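Local coordinates for mucus binding protein (Lactobacillus reuteri, PDB 3I57) that probably binds mucus as a cell-wall-anchored surface protein, this chain being a single type 2 repeat with immunoglobulin-binding activity, at residues 116-124 / 135-146. Numbering follows the deposited sequence.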
ATOM      1  N   ALA A 116      -8.104  13.599 -23.249  1.00  8.62           N
ATOM      2  CA  ALA A 116      -6.866  14.010 -22.613  1.00  8.02           C
ATOM      3  C   ALA A 116      -6.777  13.283 -21.293  1.00  8.13           C
ATOM      4  O   ALA A 116      -7.793  12.818 -20.762  1.00  7.98           O
ATOM      5  CB  ALA A 116      -6.860  15.489 -22.385  1.00  7.82           C
ATOM      6  N   GLN A 117      -5.570  13.214 -20.740  1.00  8.13           N
ATOM      7  CA  GLN A 117      -5.347  12.421 -19.552  1.00  8.34           C
ATOM      8  C   GLN A 117      -4.580  13.192 -18.496  1.00  8.49           C
ATOM      9  O   GLN A 117      -3.777  14.072 -18.818  1.00  7.97           O
ATOM     10  CB  GLN A 117      -4.623  11.128 -19.907  1.00  7.95           C
ATOM     11  CG  GLN A 117      -5.489  10.133 -20.697  1.00 11.11           C
ATOM     12  CD  GLN A 117      -4.884   8.754 -20.710  1.00 15.70           C
ATOM     13  OE1 GLN A 117      -3.665   8.602 -20.782  1.00 17.66           O
ATOM     14  NE2 GLN A 117      -5.729   7.739 -20.652  1.00 18.72           N
ATOM     15  N   VAL A 118      -4.877  12.894 -17.228  1.00  7.53           N
ATOM     16  CA  VAL A 118      -4.090  13.382 -16.119  1.00  7.69           C
ATOM     17  C   VAL A 118      -3.721  12.183 -15.243  1.00  7.55           C
ATOM     18  O   VAL A 118      -4.402  11.135 -15.228  1.00  7.85           O
ATOM     19  CB  VAL A 118      -4.817  14.453 -15.228  1.00  8.09           C
ATOM     20  CG1 VAL A 118      -5.143  15.753 -16.040  1.00  8.45           C
ATOM     21  CG2 VAL A 118      -6.079  13.870 -14.599  1.00  5.45           C
ATOM     22  N   THR A 119      -2.588  12.319 -14.564  1.00  7.23           N
ATOM     23  CA  THR A 119      -2.086  11.253 -13.702  1.00  7.46           C
ATOM     24  C   THR A 119      -1.828  11.783 -12.312  1.00  6.67           C
ATOM     25  O   THR A 119      -1.251  12.868 -12.155  1.00  6.60           O
ATOM     26  CB  THR A 119      -0.766  10.688 -14.298  1.00  6.70           C
ATOM     27  OG1 THR A 119      -1.077  10.041 -15.541  1.00 11.12           O
ATOM     28  CG2 THR A 119      -0.119   9.698 -13.347  1.00  8.37           C
ATOM     29  N   PHE A 120      -2.294  11.057 -11.289  1.00  5.92           N
ATOM     30  CA  PHE A 120      -2.022  11.410  -9.900  1.00  6.58           C
ATOM     31  C   PHE A 120      -1.058  10.414  -9.304  1.00  6.77           C
ATOM     32  O   PHE A 120      -0.975   9.285  -9.787  1.00  6.07           O
ATOM     33  CB  PHE A 120      -3.301  11.321  -9.064  1.00  7.53           C
ATOM     34  CG  PHE A 120      -4.325  12.327  -9.467  1.00  7.99           C
ATOM     35  CD1 PHE A 120      -4.398  13.539  -8.810  1.00  7.68           C
ATOM     36  CD2 PHE A 120      -5.165  12.077 -10.537  1.00  8.35           C
ATOM     37  CE1 PHE A 120      -5.325  14.492  -9.205  1.00  8.28           C
ATOM     38  CE2 PHE A 120      -6.133  13.006 -10.927  1.00  9.55           C
ATOM     39  CZ  PHE A 120      -6.200  14.215 -10.275  1.00  8.69           C
ATOM     40  N   THR A 121      -0.318  10.842  -8.283  1.00  5.91           N
ATOM     41  CA  THR A 121       0.637   9.956  -7.625  1.00  6.55           C
ATOM     42  C   THR A 121       0.426   9.995  -6.124  1.00  6.37           C
ATOM     43  O   THR A 121      -0.126  10.949  -5.582  1.00  7.57           O
ATOM     44  CB  THR A 121       2.122  10.353  -7.894  1.00  5.91           C
ATOM     45  OG1 THR A 121       2.422  11.610  -7.256  1.00  7.15           O
ATOM     46  CG2 THR A 121       2.380  10.467  -9.356  1.00  6.07           C
ATOM     47  N   ARG A 122       0.865   8.939  -5.462  1.00  7.15           N
ATOM     48  CA  ARG A 122       0.796   8.890  -3.994  1.00  7.83           C
ATOM     49  C   ARG A 122       1.970   8.049  -3.502  1.00  8.30           C
ATOM     50  O   ARG A 122       2.322   7.032  -4.132  1.00  7.92           O
ATOM     51  CB  ARG A 122      -0.559   8.342  -3.524  1.00  7.46           C
ATOM     52  CG  ARG A 122      -0.879   6.894  -3.972  1.00  7.24           C
ATOM     53  CD  ARG A 122      -2.298   6.499  -3.619  1.00  5.33           C
ATOM     54  NE  ARG A 122      -2.629   5.174  -4.146  1.00  8.63           N
ATOM     55  CZ  ARG A 122      -3.760   4.531  -3.869  1.00  8.91           C
ATOM     56  NH1 ARG A 122      -4.653   5.074  -3.046  1.00  7.53           N
ATOM     57  NH2 ARG A 122      -3.988   3.333  -4.394  1.00  8.98           N
ATOM     58  N   ASN A 123       2.610   8.505  -2.424  1.00  8.50           N
ATOM     59  CA  ASN A 123       3.652   7.717  -1.789  1.00  9.20           C
ATOM     60  C   ASN A 123       3.013   6.746  -0.845  1.00  8.16           C
ATOM     61  O   ASN A 123       1.845   6.855  -0.552  1.00  9.13           O
ATOM     62  CB  ASN A 123       4.634   8.609  -1.033  1.00  9.85           C
ATOM     63  CG  ASN A 123       5.575   9.295  -1.979  1.00 13.46           C
ATOM     64  OD1 ASN A 123       6.778   9.006  -2.015  1.00 16.91           O
ATOM     65  ND2 ASN A 123       5.025  10.138  -2.811  1.00 11.96           N
ATOM     66  N   GLY A 124       3.787   5.793  -0.374  1.00  8.78           N
ATOM     67  CA  GLY A 124       3.245   4.813   0.552  1.00  8.06           C
ATOM     68  C   GLY A 124       4.318   4.287   1.491  1.00  7.50           C
ATOM     69  O   GLY A 124       5.470   4.723   1.469  1.00  6.34           O
ATOM     70  N   TRP A 135      -0.829   2.853   0.964  1.00  6.90           N
ATOM     71  CA  TRP A 135      -0.670   4.080   0.183  1.00  7.28           C
ATOM     72  C   TRP A 135      -1.212   5.283   0.931  1.00  7.49           C
ATOM     73  O   TRP A 135      -2.273   5.198   1.523  1.00  9.11           O
ATOM     74  CB  TRP A 135      -1.377   3.950  -1.174  1.00  6.28           C
ATOM     75  CG  TRP A 135      -0.714   2.906  -2.039  1.00  7.03           C
ATOM     76  CD1 TRP A 135      -1.191   1.650  -2.355  1.00  6.32           C
ATOM     77  CD2 TRP A 135       0.573   3.014  -2.667  1.00  7.22           C
ATOM     78  NE1 TRP A 135      -0.283   0.994  -3.136  1.00  7.60           N
ATOM     79  CE2 TRP A 135       0.812   1.797  -3.337  1.00  6.18           C
ATOM     80  CE3 TRP A 135       1.546   4.025  -2.721  1.00  6.12           C
ATOM     81  CZ2 TRP A 135       1.967   1.571  -4.082  1.00  6.84           C
ATOM     82  CZ3 TRP A 135       2.696   3.799  -3.446  1.00  4.32           C
ATOM     83  CH2 TRP A 135       2.904   2.574  -4.109  1.00  5.74           C
ATOM     84  N   GLY A 136      -0.479   6.396   0.873  1.00  8.20           N
ATOM     85  CA  GLY A 136      -0.907   7.633   1.499  1.00  7.84           C
ATOM     86  C   GLY A 136      -1.830   8.464   0.614  1.00  8.67           C
ATOM     87  O   GLY A 136      -2.401   7.973  -0.378  1.00  8.92           O
ATOM     88  N   LYS A 137      -2.004   9.723   0.998  1.00  8.34           N
ATOM     89  CA  LYS A 137      -2.909  10.605   0.272  1.00  8.86           C
ATOM     90  C   LYS A 137      -2.384  10.851  -1.125  1.00  7.99           C
ATOM     91  O   LYS A 137      -1.164  10.835  -1.348  1.00  7.91           O
ATOM     92  CB  LYS A 137      -2.946  11.941   0.970  1.00  8.92           C
ATOM     93  CG  LYS A 137      -3.630  11.922   2.299  1.00 11.08           C
ATOM     94  CD  LYS A 137      -3.655  13.349   2.856  1.00 16.84           C
ATOM     95  CE  LYS A 137      -4.068  13.372   4.308  1.00 20.09           C
ATOM     96  NZ  LYS A 137      -2.949  12.927   5.169  1.00 23.17           N
ATOM     97  N   TRP A 138      -3.281  11.117  -2.067  1.00  8.07           N
ATOM     98  CA  TRP A 138      -2.816  11.569  -3.385  1.00  8.12           C
ATOM     99  C   TRP A 138      -2.018  12.858  -3.245  1.00  9.20           C
ATOM    100  O   TRP A 138      -2.428  13.799  -2.522  1.00  9.39           O
ATOM    101  CB  TRP A 138      -4.006  11.767  -4.333  1.00  8.24           C
ATOM    102  CG  TRP A 138      -4.722  10.464  -4.677  1.00  7.70           C
ATOM    103  CD1 TRP A 138      -5.970  10.064  -4.250  1.00  6.95           C
ATOM    104  CD2 TRP A 138      -4.210   9.388  -5.477  1.00  7.45           C
ATOM    105  NE1 TRP A 138      -6.264   8.830  -4.761  1.00  8.41           N
ATOM    106  CE2 TRP A 138      -5.205   8.389  -5.516  1.00  8.63           C
ATOM    107  CE3 TRP A 138      -3.003   9.171  -6.163  1.00  6.08           C
ATOM    108  CZ2 TRP A 138      -5.033   7.189  -6.224  1.00  8.67           C
ATOM    109  CZ3 TRP A 138      -2.831   7.976  -6.855  1.00  9.03           C
ATOM    110  CH2 TRP A 138      -3.849   7.008  -6.888  1.00  9.63           C
ATOM    111  N   ASN A 139      -0.860  12.901  -3.885  1.00  8.83           N
ATOM    112  CA  ASN A 139       0.057  14.025  -3.715  1.00  9.63           C
ATOM    113  C   ASN A 139      -0.478  15.315  -4.336  1.00 10.34           C
ATOM    114  O   ASN A 139      -0.169  16.415  -3.861  1.00 10.52           O
ATOM    115  CB  ASN A 139       1.410  13.722  -4.346  1.00  9.77           C
ATOM    116  CG  ASN A 139       2.184  12.655  -3.601  1.00  9.99           C
ATOM    117  OD1 ASN A 139       2.785  11.752  -4.215  1.00 14.46           O
ATOM    118  ND2 ASN A 139       2.164  12.733  -2.282  1.00  6.58           N
ATOM    119  N   GLU A 140      -1.251  15.187  -5.412  1.00  9.45           N
ATOM    120  CA  GLU A 140      -1.762  16.380  -6.112  1.00  9.39           C
ATOM    121  C   GLU A 140      -3.264  16.515  -5.839  1.00  9.51           C
ATOM    122  O   GLU A 140      -4.007  15.563  -6.044  1.00  8.66           O
ATOM    123  CB  GLU A 140      -1.494  16.269  -7.615  1.00  9.58           C
ATOM    124  CG  GLU A 140      -0.069  15.852  -8.011  1.00  9.04           C
ATOM    125  CD  GLU A 140       0.167  14.336  -7.952  1.00 10.49           C
ATOM    126  OE1 GLU A 140      -0.799  13.561  -7.713  1.00  6.62           O
ATOM    127  OE2 GLU A 140       1.317  13.925  -8.180  1.00  9.50           O
ATOM    128  N   ALA A 141      -3.728  17.681  -5.375  1.00  9.08           N
ATOM    129  CA  ALA A 141      -5.143  17.791  -4.997  1.00  9.76           C
ATOM    130  C   ALA A 141      -5.984  17.840  -6.261  1.00 10.28           C
ATOM    131  O   ALA A 141      -7.142  17.398  -6.278  1.00  9.09           O
ATOM    132  CB  ALA A 141      -5.407  19.030  -4.126  1.00 10.78           C
ATOM    133  N   SER A 142      -5.389  18.367  -7.319  1.00 10.08           N
ATOM    134  CA  SER A 142      -6.026  18.272  -8.638  1.00 10.79           C
ATOM    135  C   SER A 142      -5.030  18.368  -9.777  1.00  9.94           C
ATOM    136  O   SER A 142      -3.900  18.836  -9.594  1.00 10.91           O
ATOM    137  CB  SER A 142      -7.132  19.315  -8.781  1.00 11.46           C
ATOM    138  OG  SER A 142      -6.599  20.616  -8.726  1.00 14.76           O
ATOM    139  N   GLN A 143      -5.432  17.906 -10.956  1.00  8.56           N
ATOM    140  CA  GLN A 143      -4.590  18.026 -12.139  1.00  8.83           C
ATOM    141  C   GLN A 143      -5.415  18.556 -13.303  1.00  8.58           C
ATOM    142  O   GLN A 143      -6.576  18.171 -13.475  1.00  8.04           O
ATOM    143  CB  GLN A 143      -3.988  16.670 -12.530  1.00  8.18           C
ATOM    144  CG  GLN A 143      -2.960  16.097 -11.536  1.00  7.91           C
ATOM    145  CD  GLN A 143      -1.608  16.828 -11.637  1.00 11.70           C
ATOM    146  OE1 GLN A 143      -1.400  17.881 -11.012  1.00 13.21           O
ATOM    147  NE2 GLN A 143      -0.699  16.287 -12.433  1.00 12.52           N
ATOM    148  N   SER A 144      -4.805  19.417 -14.118  1.00  9.58           N
ATOM    149  CA  SER A 144      -5.526  19.997 -15.268  1.00 10.72           C
ATOM    150  C   SER A 144      -5.207  19.251 -16.569  1.00 10.98           C
ATOM    151  O   SER A 144      -4.070  18.810 -16.800  1.00  9.71           O
ATOM    152  CB  SER A 144      -5.242  21.503 -15.376  1.00 12.02           C
ATOM    153  OG  SER A 144      -3.846  21.704 -15.461  1.00 17.06           O
ATOM    154  N   TYR A 145      -6.233  19.081 -17.400  1.00  9.59           N
ATOM    155  CA  TYR A 145      -6.093  18.405 -18.679  1.00  9.67           C
ATOM    156  C   TYR A 145      -5.516  19.404 -19.636  1.00 10.21           C
ATOM    157  O   TYR A 145      -5.683  20.598 -19.426  1.00 10.92           O
ATOM    158  CB  TYR A 145      -7.476  17.931 -19.188  1.00  8.26           C
ATOM    159  CG  TYR A 145      -8.025  16.827 -18.304  1.00  6.28           C
ATOM    160  CD1 TYR A 145      -7.638  15.512 -18.504  1.00  7.07           C
ATOM    161  CD2 TYR A 145      -8.890  17.111 -17.248  1.00  7.22           C
ATOM    162  CE1 TYR A 145      -8.113  14.491 -17.696  1.00  7.11           C
ATOM    163  CE2 TYR A 145      -9.389  16.075 -16.428  1.00  7.19           C
ATOM    164  CZ  TYR A 145      -8.980  14.774 -16.671  1.00  6.45           C
ATOM    165  OH  TYR A 145      -9.444  13.739 -15.874  1.00  5.75           O
ATOM    166  N   LYS A 146      -4.811  18.916 -20.647  1.00 10.53           N
ATOM    167  CA  LYS A 146      -4.366  19.768 -21.756  1.00 12.00           C
ATOM    168  C   LYS A 146      -5.617  20.424 -22.362  1.00 11.98           C
ATOM    169  O   LYS A 146      -6.676  19.798 -22.410  1.00 10.72           O
ATOM    170  CB  LYS A 146      -3.689  18.897 -22.809  1.00 12.85           C
ATOM    171  CG  LYS A 146      -2.961  19.701 -23.880  1.00 18.02           C
ATOM    172  CD  LYS A 146      -2.539  18.811 -25.046  1.00 22.27           C
ATOM    173  CE  LYS A 146      -1.939  19.668 -26.162  1.00 25.05           C
ATOM    174  NZ  LYS A 146      -0.976  20.680 -25.619  1.00 24.38           N
TER
HETATM  175  O   HOH W   1      -3.556  16.280 -20.541  1.00 11.80           O
HETATM  176  O   HOH W   2      -4.682   7.977  -1.874  1.00 12.97           O
HETATM  177  O   HOH W   3       1.462  10.689  -0.878  1.00  9.03           O
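Gly-124 and Trp-135 form an antiparallel non-hydrogen-bonded pair, CA atoms 4.0 Å apart, and the adjoining Gly-136 N donates to Asn-123 O. Beyond this the chains run roughly antiparallel but separate: strands 116-121 and 142-144 belong to different sheets, and their axes approach to 7.0 Å with directions 152° apart. At the divergence Asn-139 N gives Thr-121 O a nearly straight bond of 2.7 Å, and Glu-140 folds back, bent at chi2 (82°), to accept the N-H of Thr-121 on the syn lone pair of OE1. Thr-121 OG1 lies 2.7 Å from Glu-140 OE2, with Asn-139 OD1 as its other possible acceptor. The extended Arg-122 lies between the Trp-138 ring and the CB end of Trp-135: its guanidinium stacks flat on Trp-138, planes 4° apart, while Trp-135 CB covers the opposite face, 3.4 Å from Arg-122 NE. Its NH2 bonds to Lys-91 O, and a water joins NH1 to Gly-136 O. Replacing Arg-122 by alanine would remove the stack and is likely to open a gap beside Trp-138 and leave Lys-91 O without this partner. Farther along, Val-118 CG1 sits over the Tyr-145 ring, 3.7 Å from its centroid, and Gln-143 CG covers a face of Phe-120. Within this beta-grasp-like Muc B2 domain, side chains and waters, one joining Asn-123 N to Lys-137 O, thus supplement isolated backbone bonds, and the stacked guanidinium probably holds residues 136-140 against the long strand.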